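Local structure of endoglucanase (Thermotoga maritima, 2FVG) at residues A[27-32]-A[176-180]; A[52-56]-A[187-191]. The protein probably acts as a metal-dependent aminopeptidase of the M42 family, using two divalent cations per subunit, although it carries the name endoglucanase. The contacts are given in a common frame with arbitrary orientation. Numbering follows the deposited sequence.

How the contacts relate
From the N terminus helix 18-28 runs into segment 27-32; strand 43-47 follows, then segment 52-56, where the chain turns a corner at 53-54 and enters strand 55-61. Contact 1 closes at 176-180, on helix 166-180, 144 residues beyond Val-32, and contact 2 when strand 187-194 follows that helix. The two loops therefore cross rather than nest. Contact 1 joins the last part of helix 18-28 and the turn after it to the C-terminal part of helix 166-180; contact 2 joins two parallel strands within the mixed sheet. Their centres lie about 16 Å apart, and Leu-179 CD2 meets Phe-191 CE1 at 3.8 Å, so helix layer and sheet touch.

Contact 1: residues A[27-32]-A[176-180]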
ATOM      1  N   LYS A  27      -6.862   5.014  14.340  1.00 36.15           N
ATOM      2  CA  LYS A  27      -7.942   4.070  14.060  1.00 35.30           C
ATOM      3  C   LYS A  27      -7.816   2.706  14.741  1.00 34.14           C
ATOM      4  O   LYS A  27      -8.832   2.057  15.020  1.00 32.49           O
ATOM      5  CB  LYS A  27      -8.133   3.891  12.546  1.00 34.95           C
ATOM      6  CG  LYS A  27      -8.453   5.192  11.794  1.00 33.11           C
ATOM      7  CD  LYS A  27      -9.691   5.925  12.351  1.00 30.36           C
ATOM      8  CE  LYS A  27      -9.889   7.237  11.622  1.00 34.81           C
ATOM      9  NZ  LYS A  27     -11.074   7.994  12.106  1.00 40.06           N
ATOM     10  N   ILE A  28      -6.593   2.269  15.020  1.00 33.02           N
ATOM     11  CA  ILE A  28      -6.401   0.936  15.605  1.00 33.30           C
ATOM     12  C   ILE A  28      -5.968   0.869  17.075  1.00 35.04           C
ATOM     13  O   ILE A  28      -5.984  -0.220  17.658  1.00 33.43           O
ATOM     14  CB  ILE A  28      -5.484   0.038  14.730  1.00 32.90           C
ATOM     15  CG1 ILE A  28      -4.078   0.658  14.625  1.00 36.05           C
ATOM     16  CG2 ILE A  28      -6.161  -0.209  13.367  1.00 33.74           C
ATOM     17  CD1 ILE A  28      -3.036  -0.196  13.894  1.00 29.99           C
ATOM     18  N   GLU A  29      -5.594   2.005  17.667  1.00 37.39           N
ATOM     19  CA  GLU A  29      -5.173   2.061  19.084  1.00 39.33           C
ATOM     20  C   GLU A  29      -6.015   1.240  20.047  1.00 41.01           C
ATOM     21  O   GLU A  29      -5.477   0.463  20.840  1.00 43.47           O
ATOM     22  CB  GLU A  29      -5.141   3.498  19.596  1.00 40.50           C
ATOM     23  CG  GLU A  29      -3.866   4.236  19.289  1.00 49.17           C
ATOM     24  CD  GLU A  29      -3.946   5.723  19.614  1.00 61.84           C
ATOM     25  OE1 GLU A  29      -5.077   6.283  19.670  1.00 54.62           O
ATOM     26  OE2 GLU A  29      -2.859   6.333  19.779  1.00 68.10           O
ATOM     27  N   GLY A  30      -7.332   1.424  19.995  1.00 40.36           N
ATOM     28  CA  GLY A  30      -8.220   0.719  20.899  1.00 39.80           C
ATOM     29  C   GLY A  30      -8.679  -0.625  20.395  1.00 40.30           C
ATOM     30  O   GLY A  30      -9.613  -1.205  20.951  1.00 41.48           O
ATOM     31  N   LEU A  31      -8.030  -1.124  19.347  1.00 39.23           N
ATOM     32  CA  LEU A  31      -8.390  -2.410  18.751  1.00 38.57           C
ATOM     33  C   LEU A  31      -7.330  -3.485  18.953  1.00 37.86           C
ATOM     34  O   LEU A  31      -7.588  -4.668  18.756  1.00 34.91           O
ATOM     35  CB  LEU A  31      -8.650  -2.229  17.249  1.00 37.46           C
ATOM     36  CG  LEU A  31      -9.848  -1.346  16.865  1.00 36.05           C
ATOM     37  CD1 LEU A  31      -9.855  -1.111  15.373  1.00 43.72           C
ATOM     38  CD2 LEU A  31     -11.176  -1.949  17.342  1.00 41.25           C
ATOM     39  N   VAL A  32      -6.134  -3.051  19.336  1.00 36.81           N
ATOM     40  CA  VAL A  32      -4.990  -3.940  19.498  1.00 35.78           C
ATOM     41  C   VAL A  32      -4.539  -4.039  20.965  1.00 36.80           C
ATOM     42  O   VAL A  32      -4.965  -3.243  21.809  1.00 36.22           O
ATOM     43  CB  VAL A  32      -3.827  -3.512  18.558  1.00 33.76           C
ATOM     44  CG1 VAL A  32      -4.258  -3.611  17.109  1.00 36.12           C
ATOM     45  CG2 VAL A  32      -3.368  -2.094  18.859  1.00 28.90           C
ATOM     46  N   ILE A 176      -6.780  -2.716   8.747  1.00 29.94           N
ATOM     47  CA  ILE A 176      -7.594  -1.916   9.661  1.00 29.69           C
ATOM     48  C   ILE A 176      -9.017  -2.468   9.755  1.00 31.71           C
ATOM     49  O   ILE A 176      -9.591  -2.492  10.847  1.00 31.63           O
ATOM     50  CB  ILE A 176      -7.661  -0.454   9.215  1.00 28.56           C
ATOM     51  CG1 ILE A 176      -6.261   0.152   9.185  1.00 30.56           C
ATOM     52  CG2 ILE A 176      -8.543   0.367  10.157  1.00 28.25           C
ATOM     53  CD1 ILE A 176      -6.243   1.591   8.662  1.00 28.77           C
ATOM     54  N   ASP A 177      -9.586  -2.905   8.625  1.00 33.11           N
ATOM     55  CA  ASP A 177     -10.960  -3.449   8.616  1.00 33.70           C
ATOM     56  C   ASP A 177     -11.047  -4.809   9.294  1.00 33.26           C
ATOM     57  O   ASP A 177     -12.073  -5.136   9.884  1.00 35.51           O
ATOM     58  CB  ASP A 177     -11.551  -3.539   7.191  1.00 33.45           C
ATOM     59  CG  ASP A 177     -11.968  -2.173   6.625  1.00 42.45           C
ATOM     60  OD1 ASP A 177     -11.743  -1.117   7.277  1.00 37.40           O
ATOM     61  OD2 ASP A 177     -12.526  -2.164   5.507  1.00 44.45           O
ATOM     62  N   VAL A 178      -9.996  -5.617   9.170  1.00 31.87           N
ATOM     63  CA  VAL A 178      -9.967  -6.918   9.831  1.00 30.97           C
ATOM     64  C   VAL A 178     -10.002  -6.657  11.330  1.00 32.50           C
ATOM     65  O   VAL A 178     -10.769  -7.281  12.062  1.00 29.97           O
ATOM     66  CB  VAL A 178      -8.723  -7.748   9.432  1.00 31.37           C
ATOM     67  CG1 VAL A 178      -8.577  -8.993  10.338  1.00 24.34           C
ATOM     68  CG2 VAL A 178      -8.818  -8.154   7.974  1.00 27.44           C
ATOM     69  N   LEU A 179      -9.197  -5.690  11.768  1.00 33.75           N
ATOM     70  CA  LEU A 179      -9.146  -5.324  13.184  1.00 34.15           C
ATOM     71  C   LEU A 179     -10.448  -4.713  13.684  1.00 35.81           C
ATOM     72  O   LEU A 179     -10.901  -5.042  14.789  1.00 35.52           O
ATOM     73  CB  LEU A 179      -7.972  -4.392  13.443  1.00 32.32           C
ATOM     74  CG  LEU A 179      -6.620  -5.099  13.427  1.00 33.83           C
ATOM     75  CD1 LEU A 179      -5.467  -4.075  13.411  1.00 23.02           C
ATOM     76  CD2 LEU A 179      -6.518  -6.049  14.629  1.00 24.57           C
ATOM     77  N   GLU A 180     -11.052  -3.828  12.886  1.00 36.37           N
ATOM     78  CA  GLU A 180     -12.339  -3.232  13.277  1.00 38.68           C
ATOM     79  C   GLU A 180     -13.461  -4.246  13.352  1.00 37.58           C
ATOM     80  O   GLU A 180     -14.400  -4.073  14.137  1.00 39.24           O
ATOM     81  CB  GLU A 180     -12.769  -2.089  12.362  1.00 38.98           C
ATOM     82  CG  GLU A 180     -12.102  -0.778  12.667  1.00 51.17           C
ATOM     83  CD  GLU A 180     -12.972   0.422  12.332  1.00 64.65           C
ATOM     84  OE1 GLU A 180     -13.991   0.261  11.621  1.00 70.80           O
ATOM     85  OE2 GLU A 180     -12.634   1.537  12.792  1.00 68.03           O
TER
HETATM   86  O   HOH W   1      -9.752  -6.325  16.900  1.00 54.19           O
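Apolar packing carries this contact, which buries 324 Å² in all. Leu-31 and Leu-179 approach closest along the backbone, with CA atoms 6.3 Å apart, followed by Ile-28 and Ile-176 at 6.7 Å. Leu-179 points toward segment 27-32 and is met there by three side chains: its CD1 lies 3.9 Å from Ile-28 CG2 and 3.9 Å from Val-32 CG1, while its CB is 4.2 Å from Leu-31 CD1. Ile-28 CG2 also reaches Ile-176 CG2 at 4.0 Å, and Lys-27 CB is 4.3 Å from Ile-176 CG2 before the amine leads away. Leu-31 CD1 rests on the methylene CG of Glu-180 at 3.5 Å.

The backbone turn makes this grouping possible. Leu-31 N donates to Ile-28 O at 2.8 Å, and the bond from Val-32 N to the same oxygen is weak at 3.3 Å; Ile-28, Leu-31 and Val-32 thus gather round one leucine.

Polar links are indirect. No hydrogen bond joins the segments, but water 1 donates to Leu-179 O at 2.7 Å and to Leu-31 O at 3.3 Å. Glu-180 OE2 bonds Tyr-3 OH and its OE1 bonds Gly-1 N.

On the side of the mixed sheet, Leu-179 touches Phe-191 and Ile-28 touches Phe-193, placing both segments against it. Such a helix layer on a sheet marks an alpha/beta fold, consistent with the M42 catalytic domain; the predicted metal sites lie away from here. With dispersion inside and a single water bridging the carbonyls, the fit depends on side-chain shape, not on directional bonds between the segments.

Contact 2: residues A[52-56]-A[187-191]; sequences SSKKL and YDTYF
Segment 187-191 is an extended strand parallel to residues 55-56, which follow a corner: phi/psi is -92/13° at Ser-52 and -80/-18° at Ser-53, extended again at Lys-54 (-135/157°). Tyr-187 (chi1 m) turns toward that corner, its CB 3.5 Å from Lys-54 O and its CD1 3.8 Å from Lys-54 CB; its hydroxyl bonds Glu-337. Asp-188 (chi1 m) accepts from Ser-52 OG at OD1, 2.6 Å, and from Gly-49 N. Its carbonyl O takes Leu-56 N at 2.8 Å and 164°. Thr-189 pairs with Leu-56 (chi1 t, chi2 p), CA to CA 4.6 Å, both side chains facing Val-330; Thr-189 OG1 donates to Tyr-187 O at 2.7 Å. Tyr-190 N donates to Leu-56 O, 2.8 Å and 162°, and its ring-edge CE1 meets Lys-55 CG at 3.8 Å. Leu-56 N and O thus reach the two residues flanking Thr-189, the pattern of neighbouring parallel strands, here 55-61 and 187-194 of the mixed sheet, while Ser-52 and Asp-188 fasten the corner by a side-chain bond.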
ATOM      1  N   SER A  52       0.238 -18.221  22.298  1.00 27.98           N
ATOM      2  CA  SER A  52       1.380 -17.325  22.116  1.00 29.09           C
ATOM      3  C   SER A  52       2.706 -18.023  21.836  1.00 27.05           C
ATOM      4  O   SER A  52       3.759 -17.386  21.893  1.00 31.75           O
ATOM      5  CB  SER A  52       1.549 -16.437  23.349  1.00 28.16           C
ATOM      6  OG  SER A  52       0.625 -15.383  23.322  1.00 29.71           O
ATOM      7  N   SER A  53       2.672 -19.314  21.529  1.00 29.96           N
ATOM      8  CA  SER A  53       3.918 -20.061  21.294  1.00 29.56           C
ATOM      9  C   SER A  53       4.486 -19.828  19.902  1.00 31.33           C
ATOM     10  O   SER A  53       5.662 -20.145  19.652  1.00 28.97           O
ATOM     11  CB  SER A  53       3.710 -21.554  21.472  1.00 27.21           C
ATOM     12  OG  SER A  53       2.849 -22.047  20.473  1.00 32.68           O
ATOM     13  N   LYS A  54       3.631 -19.320  19.007  1.00 32.04           N
ATOM     14  CA  LYS A  54       3.984 -18.986  17.627  1.00 32.95           C
ATOM     15  C   LYS A  54       3.398 -17.618  17.288  1.00 33.10           C
ATOM     16  O   LYS A  54       2.445 -17.149  17.921  1.00 32.75           O
ATOM     17  CB  LYS A  54       3.488 -20.062  16.661  1.00 33.98           C
ATOM     18  CG  LYS A  54       4.070 -21.449  16.955  1.00 35.66           C
ATOM     19  CD  LYS A  54       3.286 -22.579  16.311  1.00 44.82           C
ATOM     20  CE  LYS A  54       3.873 -23.922  16.697  1.00 48.52           C
ATOM     21  NZ  LYS A  54       3.050 -25.059  16.191  1.00 60.98           N
ATOM     22  N   LYS A  55       3.990 -16.964  16.299  1.00 32.69           N
ATOM     23  CA  LYS A  55       3.566 -15.642  15.903  1.00 29.85           C
ATOM     24  C   LYS A  55       3.296 -15.585  14.401  1.00 31.10           C
ATOM     25  O   LYS A  55       4.059 -16.134  13.611  1.00 32.78           O
ATOM     26  CB  LYS A  55       4.647 -14.657  16.295  1.00 30.16           C
ATOM     27  CG  LYS A  55       4.795 -14.485  17.801  1.00 30.70           C
ATOM     28  CD  LYS A  55       6.158 -13.995  18.209  1.00 36.18           C
ATOM     29  CE  LYS A  55       7.189 -15.122  18.058  1.00 30.21           C
ATOM     30  NZ  LYS A  55       8.518 -14.652  18.509  1.00 39.82           N
ATOM     31  N   LEU A  56       2.191 -14.949  14.018  1.00 30.38           N
ATOM     32  CA  LEU A  56       1.873 -14.746  12.615  1.00 29.80           C
ATOM     33  C   LEU A  56       2.126 -13.280  12.352  1.00 29.51           C
ATOM     34  O   LEU A  56       1.768 -12.433  13.156  1.00 29.77           O
ATOM     35  CB  LEU A  56       0.414 -15.066  12.323  1.00 27.60           C
ATOM     36  CG  LEU A  56      -0.180 -14.735  10.941  1.00 23.81           C
ATOM     37  CD1 LEU A  56       0.407 -15.562   9.820  1.00 20.96           C
ATOM     38  CD2 LEU A  56      -1.678 -14.968  10.979  1.00 27.33           C
ATOM     39  N   TYR A 187      -3.106 -17.498  16.909  1.00 25.03           N
ATOM     40  CA  TYR A 187      -1.753 -17.260  17.404  1.00 27.35           C
ATOM     41  C   TYR A 187      -1.465 -15.763  17.462  1.00 28.42           C
ATOM     42  O   TYR A 187      -2.085 -14.973  16.748  1.00 29.22           O
ATOM     43  CB  TYR A 187      -0.691 -17.908  16.462  1.00 27.09           C
ATOM     44  CG  TYR A 187      -0.812 -19.390  16.407  1.00 28.13           C
ATOM     45  CD1 TYR A 187      -0.260 -20.178  17.411  1.00 32.02           C
ATOM     46  CD2 TYR A 187      -1.547 -20.018  15.399  1.00 29.06           C
ATOM     47  CE1 TYR A 187      -0.408 -21.561  17.409  1.00 26.37           C
ATOM     48  CE2 TYR A 187      -1.708 -21.406  15.388  1.00 28.40           C
ATOM     49  CZ  TYR A 187      -1.127 -22.168  16.397  1.00 30.10           C
ATOM     50  OH  TYR A 187      -1.267 -23.539  16.421  1.00 31.73           O
ATOM     51  N   ASP A 188      -0.505 -15.381  18.291  1.00 25.10           N
ATOM     52  CA  ASP A 188      -0.129 -13.988  18.397  1.00 27.63           C
ATOM     53  C   ASP A 188       0.046 -13.463  16.998  1.00 25.48           C
ATOM     54  O   ASP A 188       0.846 -13.994  16.236  1.00 25.19           O
ATOM     55  CB  ASP A 188       1.162 -13.820  19.186  1.00 24.98           C
ATOM     56  CG  ASP A 188       0.961 -13.908  20.683  1.00 25.47           C
ATOM     57  OD1 ASP A 188      -0.154 -14.248  21.172  1.00 28.75           O
ATOM     58  OD2 ASP A 188       1.952 -13.622  21.390  1.00 24.18           O
ATOM     59  N   THR A 189      -0.713 -12.432  16.648  1.00 26.37           N
ATOM     60  CA  THR A 189      -0.658 -11.919  15.286  1.00 25.90           C
ATOM     61  C   THR A 189      -0.230 -10.477  15.277  1.00 26.12           C
ATOM     62  O   THR A 189      -0.846  -9.656  15.917  1.00 29.26           O
ATOM     63  CB  THR A 189      -2.025 -12.087  14.575  1.00 23.93           C
ATOM     64  OG1 THR A 189      -2.341 -13.479  14.510  1.00 30.03           O
ATOM     65  CG2 THR A 189      -1.978 -11.527  13.138  1.00 26.05           C
ATOM     66  N   TYR A 190       0.853 -10.185  14.577  1.00 27.63           N
ATOM     67  CA  TYR A 190       1.327  -8.811  14.431  1.00 29.37           C
ATOM     68  C   TYR A 190       0.855  -8.237  13.095  1.00 30.23           C
ATOM     69  O   TYR A 190       1.080  -8.832  12.042  1.00 30.71           O
ATOM     70  CB  TYR A 190       2.848  -8.758  14.482  1.00 31.29           C
ATOM     71  CG  TYR A 190       3.418  -9.130  15.830  1.00 33.93           C
ATOM     72  CD1 TYR A 190       3.657 -10.455  16.167  1.00 31.47           C
ATOM     73  CD2 TYR A 190       3.729  -8.145  16.766  1.00 32.34           C
ATOM     74  CE1 TYR A 190       4.179 -10.793  17.418  1.00 33.54           C
ATOM     75  CE2 TYR A 190       4.256  -8.472  18.007  1.00 36.28           C
ATOM     76  CZ  TYR A 190       4.474  -9.794  18.331  1.00 34.21           C
ATOM     77  OH  TYR A 190       4.986 -10.109  19.582  1.00 36.99           O
ATOM     78  N   PHE A 191       0.150  -7.119  13.153  1.00 28.27           N
ATOM     79  CA  PHE A 191      -0.267  -6.407  11.957  1.00 29.43           C
ATOM     80  C   PHE A 191       0.766  -5.311  11.779  1.00 29.11           C
ATOM     81  O   PHE A 191       0.902  -4.421  12.620  1.00 33.80           O
ATOM     82  CB  PHE A 191      -1.683  -5.852  12.111  1.00 29.80           C
ATOM     83  CG  PHE A 191      -2.726  -6.917  12.181  1.00 30.75           C
ATOM     84  CD1 PHE A 191      -3.014  -7.549  13.380  1.00 35.36           C
ATOM     85  CD2 PHE A 191      -3.399  -7.328  11.026  1.00 33.89           C
ATOM     86  CE1 PHE A 191      -3.981  -8.554  13.434  1.00 36.79           C
ATOM     87  CE2 PHE A 191      -4.368  -8.318  11.074  1.00 34.31           C
ATOM     88  CZ  PHE A 191      -4.659  -8.933  12.274  1.00 36.31           C
TER